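Local coordinates for putative cell adhesion protein (Bacteroides eggerthii, PDB 4GPV) that probably serves as a FimA-like fimbrial subunit that helps build a pilus and so takes part in cell adhesion, at residues A157-L162 with F246-T251; L185-K190 with P260-I265; K297-T302 with V331-A336. One frame throughout, in Å; residues are numbered along the deposited sequence.

Interaction 1: A157-L162 with F246-T251; sequences AAKIQL and FNHFYT
Phe246 gives its N-H to Leu162 O at 2.7 Å, while its ring turns off to meet Phe237 edge-to-face. At Asn247 the backbone O takes the N-H of Leu162; the side chain puts CG between the backbone N and the carbonyl carbon (chi1 75°) and rests OD1 on Leu162 CB, 3.5 Å away. ND2 of the same amide bonds to Asp230, and a water sits 3.1 Å from both OD1 and Ile160 O. His248 CB packs on Gln161 CG at 3.7 Å, with its ring and the Gln161 amide almost perpendicular. Phe249 pairs with Ile160 through N and O. Tyr250 runs beside Lys159, the two pointing the same way, Tyr250 CE1 being 4.0 Å from Lys159 CD. Thr251 exchanges two backbone bonds with Ala158 and touches Ile160 CD1 with its CG2 (3.7 Å). The antiparallel ladder is thus two-sided. Ile160, Leu162, Phe249 and Thr251 pack toward strands 176-193 and 262-271, consistent with a beta sandwich of the transthyretin clan. On the other face Lys159 reaches salt bridges with Glu43 and Asp41, which would probably offset the charge of this buried lysine.

Interaction 2: L185-K190 with P260-I265; sequences LLFAGK and PTILAI
Thr261 OG1 has three partners: it donates to Phe187 O at 2.7 Å, and it accepts from Asn254 ND2 and from a water 2.8 Å away that also takes the N-H of Gly189. The carbonyl it grips lies at a G1 beta bulge, where Phe187 and Ala188 both face Tyr208 and Phe187 takes up a left-handed backbone (phi 60°, psi 55°). Just before the bulge the antiparallel pairing is regular, with Leu186 and Ile262 exchanging two backbone bonds; Leu186 N to Ile262 O is the shorter, 2.7 Å and almost straight. OG1 stands anti to the Thr261 carbonyl carbon (chi1 -65°), toward Phe187 O; the other branch, CG2, meets Leu185 CD1 at 3.7 Å. An alanine here would probably leave Phe187 O and Asn254 ND2 without their hydroxyl partner and open a gap beside Leu185 CD1. That same methyl, Leu185 CD1, also reaches Leu263 CB, on the face turned to Phe249 and Ile160, where this sheet packs on its partner in the sandwich. On the other face Leu186 CB lies 4.0 Å from Ile262 CB. Next to them Phe187 and Ile262 run side by side, pointing the same way: Ile262 CD1 comes in at the edge of the phenyl ring, close to its plane, 4.1 Å from CD2.

Interaction 3: K297-T302 with V331-A336; sequences KSYTVT and VTVTAA
Residues 297-302 and 331-336 run antiparallel, their axes approaching to 4.6 Å, and six backbone bonds join them in three reciprocal pairs, Ser298 with Ala336, Thr300 with Thr334 and Thr302 with Thr332. Between these rungs lie the non-hydrogen-bonded pairs Tyr299 with Ala335 and Val301 with Val333, whose side chains share one face. The Tyr299 ring, its CG anti to the carbonyl carbon (chi1 -59°), has the Ala335 methyl 3.6 Å from CE2. Its hydroxyl is hydrogen-bonded to the backbone N of Glu294, which probably steadies the far end of the ring. The two branches of Val301 divide the work: CG1 meets Val331 CG1 at 3.8 Å, and CG2 lies alongside Val333 CG2, the two valines pointing the same way. Ile282, from strand 274-283, covers all three valines. These are antiparallel neighbours within the larger sheet, in a domain of the transthyretin clan; strand 297-306 pairs on its other edge, in parallel, with strand 146-169, and strand 329-343 pairs in parallel with strand 40-46.

The opposite face carries the threonines, and Ser298, whose OG bonds to Asp41. Thr302 and Thr332 stand side by side. A water gives a proton to Thr300 O at 3.0 Å and is bonded to Thr302 OG1 at 2.8 Å, gathering backbone and hydroxyl of one strand; its further bond to Thr332 OG1 is doubtful, since Thr332 has a second conformer. Thr334 OG1 is 3.8 Å from Thr300 CB. At the Lys297 end, CB lies against Ala336 O, and the bend at chi2 (-111°) brings CD near the same oxygen, while NZ makes a salt bridge with Glu294.

Overall arrangement
From the N terminus, the chain lays down strand 146-169 and then strand 176-193 before any of the three contacts is complete. Interaction 1 closes when 246-251 returns to 157-162, and interaction 2 closes shortly after, when 260-265 reaches 185-190, so the two loops cross rather than nest. Interaction 3 comes later in series, 331-336 folding back on 297-302. Interactions 1 and 3 belong to one sheet, joined where Tyr299 probably bonds through its backbone to Lys159 and Gln161. Interaction 2 lies in the other sheet and packs across: Thr251 and Phe249 lie on Ala188 and Leu185, and Leu263 CD2 reaches Val301 CB at 3.8 Å.

Interaction 1: A157-L162 with F246-T251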
# COMPACT_ATOMS: atom_id res chain seq x y z
N ALA A 157 1.03 -4.22 -0.11
CA ALA A 157 0.96 -2.76 -0.10
C ALA A 157 2.31 -2.08 0.22
O ALA A 157 3.29 -2.73 0.58
CB ALA A 157 -0.08 -2.32 0.92
N ALA A 158 2.30 -0.75 0.12
CA ALA A 158 3.32 0.18 0.58
C ALA A 158 2.69 1.01 1.69
O ALA A 158 1.45 1.12 1.76
CB ALA A 158 3.77 1.08 -0.59
N LYS A 159 3.50 1.63 2.52
CA LYS A 159 3.02 2.48 3.59
C LYS A 159 3.61 3.87 3.40
O LYS A 159 4.81 3.99 3.09
CB LYS A 159 3.47 1.87 4.94
CG LYS A 159 2.98 2.63 6.16
CD LYS A 159 3.30 1.81 7.42
CE LYS A 159 4.46 2.31 8.22
NZ LYS A 159 4.69 1.46 9.42
N ILE A 160 2.79 4.91 3.60
CA ILE A 160 3.26 6.30 3.48
C ILE A 160 2.97 7.00 4.80
O ILE A 160 1.81 7.05 5.19
CB ILE A 160 2.58 7.03 2.28
CG1 ILE A 160 2.91 6.33 0.94
CG2 ILE A 160 3.02 8.54 2.24
CD1 ILE A 160 2.03 6.80 -0.22
N GLN A 161 3.99 7.56 5.47
CA GLN A 161 3.81 8.29 6.73
C GLN A 161 4.08 9.76 6.50
O GLN A 161 5.00 10.09 5.76
CB GLN A 161 4.80 7.78 7.81
CG GLN A 161 4.38 6.45 8.41
CD GLN A 161 5.45 5.90 9.32
OE1 GLN A 161 6.47 5.37 8.87
NE2 GLN A 161 5.24 6.02 10.61
N LEU A 162 3.33 10.64 7.20
CA LEU A 162 3.52 12.08 7.06
C LEU A 162 3.95 12.70 8.38
O LEU A 162 3.30 12.48 9.42
CB LEU A 162 2.21 12.73 6.56
CG LEU A 162 2.17 14.25 6.53
CD1 LEU A 162 3.22 14.80 5.54
CD2 LEU A 162 0.77 14.76 6.20
N PHE A 246 2.05 12.38 11.86
CA PHE A 246 0.65 12.80 11.94
C PHE A 246 -0.30 11.66 11.57
O PHE A 246 -1.33 11.45 12.22
CB PHE A 246 0.38 14.01 11.02
CG PHE A 246 -1.09 14.35 10.95
CD1 PHE A 246 -1.75 14.90 12.05
CD2 PHE A 246 -1.83 14.10 9.79
CE1 PHE A 246 -3.12 15.20 12.00
CE2 PHE A 246 -3.21 14.37 9.76
CZ PHE A 246 -3.84 14.92 10.86
N ASN A 247 -0.01 10.97 10.45
CA ASN A 247 -0.85 9.86 10.00
C ASN A 247 -0.05 8.98 9.04
O ASN A 247 1.08 9.31 8.67
CB ASN A 247 -2.15 10.38 9.33
CG ASN A 247 -1.97 10.96 7.92
OD1 ASN A 247 -0.92 11.50 7.56
ND2 ASN A 247 -2.98 10.81 7.08
N HIS A 248 -0.69 7.92 8.57
CA HIS A 248 -0.11 7.08 7.54
C HIS A 248 -1.24 6.55 6.67
O HIS A 248 -2.39 6.50 7.11
CB HIS A 248 0.71 5.93 8.16
CG HIS A 248 -0.10 4.93 8.91
ND1 HIS A 248 -0.40 5.11 10.24
CD2 HIS A 248 -0.66 3.78 8.47
CE1 HIS A 248 -1.14 4.07 10.58
NE2 HIS A 248 -1.33 3.24 9.55
N PHE A 249 -0.90 6.18 5.43
CA PHE A 249 -1.83 5.55 4.50
C PHE A 249 -1.20 4.30 3.95
O PHE A 249 0.03 4.24 3.81
CB PHE A 249 -2.16 6.48 3.31
CG PHE A 249 -2.95 7.73 3.64
CD1 PHE A 249 -4.28 7.64 4.05
CD2 PHE A 249 -2.40 8.99 3.45
CE1 PHE A 249 -5.01 8.80 4.33
CE2 PHE A 249 -3.14 10.14 3.68
CZ PHE A 249 -4.44 10.04 4.13
N TYR A 250 -2.01 3.29 3.65
CA TYR A 250 -1.56 2.11 2.91
C TYR A 250 -2.00 2.31 1.49
O TYR A 250 -3.12 2.77 1.25
CB TYR A 250 -2.19 0.81 3.46
CG TYR A 250 -1.88 0.60 4.92
CD1 TYR A 250 -0.57 0.37 5.35
CD2 TYR A 250 -2.88 0.66 5.87
CE1 TYR A 250 -0.28 0.22 6.71
CE2 TYR A 250 -2.61 0.47 7.23
CZ TYR A 250 -1.31 0.26 7.64
OH TYR A 250 -1.06 0.12 8.98
N THR A 251 -1.15 1.93 0.53
CA THR A 251 -1.55 2.10 -0.87
C THR A 251 -0.89 1.02 -1.69
O THR A 251 -0.03 0.31 -1.18
CB THR A 251 -1.18 3.53 -1.37
OG1 THR A 251 -1.80 3.74 -2.65
CG2 THR A 251 0.33 3.75 -1.49
O HOH W 1 0.61 9.94 5.33

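Interaction 2: L185-K190 with P260-I265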
# COMPACT_ATOMS: atom_id res chain seq x y z
N LEU A 185 -4.45 11.57 0.36
CA LEU A 185 -3.68 10.80 -0.60
C LEU A 185 -4.45 10.88 -1.88
O LEU A 185 -5.61 10.51 -1.93
CB LEU A 185 -3.43 9.34 -0.16
CG LEU A 185 -2.33 8.62 -0.97
CD1 LEU A 185 -0.92 9.27 -0.72
CD2 LEU A 185 -2.28 7.11 -0.59
N LEU A 186 -3.79 11.35 -2.93
CA LEU A 186 -4.43 11.47 -4.24
C LEU A 186 -3.89 10.42 -5.15
O LEU A 186 -2.66 10.19 -5.17
CB LEU A 186 -4.22 12.90 -4.84
CG LEU A 186 -4.44 14.10 -3.90
CD1 LEU A 186 -4.18 15.44 -4.68
CD2 LEU A 186 -5.86 14.08 -3.29
N PHE A 187 -4.78 9.73 -5.91
CA PHE A 187 -4.37 8.74 -6.90
C PHE A 187 -3.58 7.61 -6.30
O PHE A 187 -2.50 7.27 -6.77
CB PHE A 187 -3.58 9.39 -8.07
CG PHE A 187 -4.32 10.60 -8.59
CD1 PHE A 187 -5.60 10.47 -9.12
CD2 PHE A 187 -3.79 11.87 -8.44
CE1 PHE A 187 -6.32 11.59 -9.51
CE2 PHE A 187 -4.51 12.99 -8.83
CZ PHE A 187 -5.78 12.85 -9.36
N ALA A 188 -4.18 6.98 -5.29
CA ALA A 188 -3.69 5.72 -4.75
C ALA A 188 -3.97 4.63 -5.79
O ALA A 188 -5.10 4.57 -6.27
CB ALA A 188 -4.45 5.39 -3.47
N GLY A 189 -2.99 3.80 -6.14
CA GLY A 189 -3.22 2.73 -7.12
C GLY A 189 -4.32 1.78 -6.64
O GLY A 189 -4.31 1.35 -5.48
N LYS A 190 -5.29 1.47 -7.52
CA LYS A 190 -6.41 0.61 -7.13
C LYS A 190 -6.04 -0.89 -6.99
O LYS A 190 -6.52 -1.53 -6.06
CB LYS A 190 -7.55 0.73 -8.16
CG LYS A 190 -8.66 -0.33 -8.02
CD LYS A 190 -9.88 -0.02 -8.87
CE LYS A 190 -10.99 -1.02 -8.64
NZ LYS A 190 -12.31 -0.45 -9.02
N PRO A 260 0.87 9.76 -11.22
CA PRO A 260 1.55 9.44 -9.96
C PRO A 260 0.67 9.67 -8.75
O PRO A 260 -0.23 10.49 -8.76
CB PRO A 260 2.70 10.44 -9.92
CG PRO A 260 2.24 11.59 -10.77
CD PRO A 260 1.46 10.96 -11.86
N THR A 261 1.00 8.97 -7.68
CA THR A 261 0.37 9.15 -6.39
C THR A 261 0.89 10.48 -5.81
O THR A 261 2.06 10.85 -6.03
CB THR A 261 0.67 7.94 -5.49
OG1 THR A 261 0.05 6.77 -6.06
CG2 THR A 261 0.15 8.12 -4.06
N ILE A 262 0.04 11.19 -5.06
CA ILE A 262 0.39 12.49 -4.47
C ILE A 262 -0.04 12.50 -3.01
O ILE A 262 -1.20 12.18 -2.71
CB ILE A 262 -0.27 13.70 -5.22
CG1 ILE A 262 -0.05 13.66 -6.75
CG2 ILE A 262 0.13 15.07 -4.55
CD1 ILE A 262 -0.90 14.62 -7.53
N LEU A 263 0.85 12.88 -2.11
CA LEU A 263 0.49 13.08 -0.70
C LEU A 263 0.40 14.58 -0.48
O LEU A 263 1.28 15.30 -0.93
CB LEU A 263 1.52 12.45 0.27
CG LEU A 263 1.27 12.73 1.78
CD1 LEU A 263 0.01 12.00 2.29
CD2 LEU A 263 2.49 12.34 2.59
N ALA A 264 -0.69 15.08 0.16
CA ALA A 264 -0.77 16.51 0.38
C ALA A 264 -1.48 16.87 1.67
O ALA A 264 -2.29 16.10 2.20
CB ALA A 264 -1.53 17.18 -0.77
N ILE A 265 -1.18 18.08 2.14
CA ILE A 265 -1.99 18.75 3.14
C ILE A 265 -2.97 19.57 2.32
O ILE A 265 -2.52 20.35 1.48
CB ILE A 265 -1.20 19.60 4.14
CG1 ILE A 265 -0.22 18.75 4.95
CG2 ILE A 265 -2.20 20.40 5.05
CD1 ILE A 265 0.87 19.57 5.62
O HOH W 2 -0.30 4.28 -4.91

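Interaction 3: K297-T302 with V331-A336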
# COMPACT_ATOMS: atom_id res chain seq x y z
N LYS A 297 7.55 -1.23 0.54
CA LYS A 297 8.40 -0.10 0.96
C LYS A 297 7.59 0.79 1.88
O LYS A 297 6.36 0.89 1.76
CB LYS A 297 8.91 0.70 -0.25
CG LYS A 297 9.85 -0.12 -1.15
CD LYS A 297 11.28 0.36 -1.09
CE LYS A 297 12.16 -0.52 -1.96
NZ LYS A 297 13.06 0.27 -2.85
N SER A 298 8.29 1.46 2.79
CA SER A 298 7.71 2.34 3.78
C SER A 298 8.31 3.73 3.56
O SER A 298 9.51 3.89 3.69
CB SER A 298 8.02 1.79 5.18
OG SER A 298 7.62 2.69 6.21
N TYR A 299 7.47 4.71 3.16
CA TYR A 299 7.95 6.06 2.83
C TYR A 299 7.66 7.00 3.96
O TYR A 299 6.53 7.04 4.46
CB TYR A 299 7.26 6.59 1.54
CG TYR A 299 7.51 5.69 0.35
CD1 TYR A 299 6.71 4.57 0.12
CD2 TYR A 299 8.62 5.88 -0.47
CE1 TYR A 299 6.98 3.70 -0.94
CE2 TYR A 299 8.89 5.01 -1.53
CZ TYR A 299 8.06 3.92 -1.76
OH TYR A 299 8.32 3.00 -2.74
N THR A 300 8.64 7.78 4.32
CA THR A 300 8.48 8.81 5.34
C THR A 300 8.59 10.16 4.63
O THR A 300 9.60 10.46 3.97
CB THR A 300 9.46 8.65 6.49
OG1 THR A 300 9.24 7.40 7.14
CG2 THR A 300 9.34 9.79 7.50
N VAL A 301 7.51 10.95 4.70
CA VAL A 301 7.48 12.26 4.06
C VAL A 301 7.49 13.31 5.14
O VAL A 301 6.55 13.32 5.93
CB VAL A 301 6.23 12.42 3.18
CG1 VAL A 301 6.17 13.82 2.54
CG2 VAL A 301 6.13 11.32 2.12
N THR A 302 8.54 14.16 5.19
CA THR A 302 8.60 15.29 6.14
C THR A 302 8.34 16.56 5.36
O THR A 302 9.06 16.85 4.40
CB THR A 302 9.93 15.33 6.90
OG1 THR A 302 10.24 14.03 7.38
CG2 THR A 302 9.92 16.35 8.06
N VAL A 331 10.35 19.64 1.38
CA VAL A 331 9.92 18.24 1.52
C VAL A 331 11.09 17.29 1.40
O VAL A 331 11.92 17.44 0.50
CB VAL A 331 8.81 17.82 0.49
CG1 VAL A 331 8.33 16.37 0.75
CG2 VAL A 331 7.61 18.76 0.50
N THR A 332 11.17 16.31 2.32
CA THR A 332 12.14 15.23 2.25
C THR A 332 11.36 13.95 2.18
O THR A 332 10.35 13.80 2.88
CB THR A 332 13.19 15.19 3.37
OG1 THR A 332 12.58 14.73 4.58
CG2 THR A 332 13.96 16.51 3.54
N VAL A 333 11.77 13.04 1.29
CA VAL A 333 11.10 11.73 1.16
C VAL A 333 12.17 10.68 1.30
O VAL A 333 13.16 10.71 0.55
CB VAL A 333 10.28 11.51 -0.14
CG1 VAL A 333 9.59 10.14 -0.14
CG2 VAL A 333 9.26 12.62 -0.34
N THR A 334 11.99 9.79 2.26
CA THR A 334 12.92 8.67 2.40
C THR A 334 12.13 7.39 2.26
O THR A 334 10.93 7.35 2.59
CB THR A 334 13.75 8.72 3.68
OG1 THR A 334 12.90 8.63 4.81
CG2 THR A 334 14.69 9.94 3.74
N ALA A 335 12.78 6.35 1.73
CA ALA A 335 12.14 5.07 1.53
C ALA A 335 12.91 4.03 2.31
O ALA A 335 14.13 4.02 2.26
CB ALA A 335 12.13 4.70 0.06
N ALA A 336 12.20 3.16 3.02
CA ALA A 336 12.83 2.07 3.74
C ALA A 336 12.16 0.76 3.34
O ALA A 336 11.02 0.78 2.83
CB ALA A 336 12.70 2.28 5.25
O HOH W 3 11.30 12.40 5.43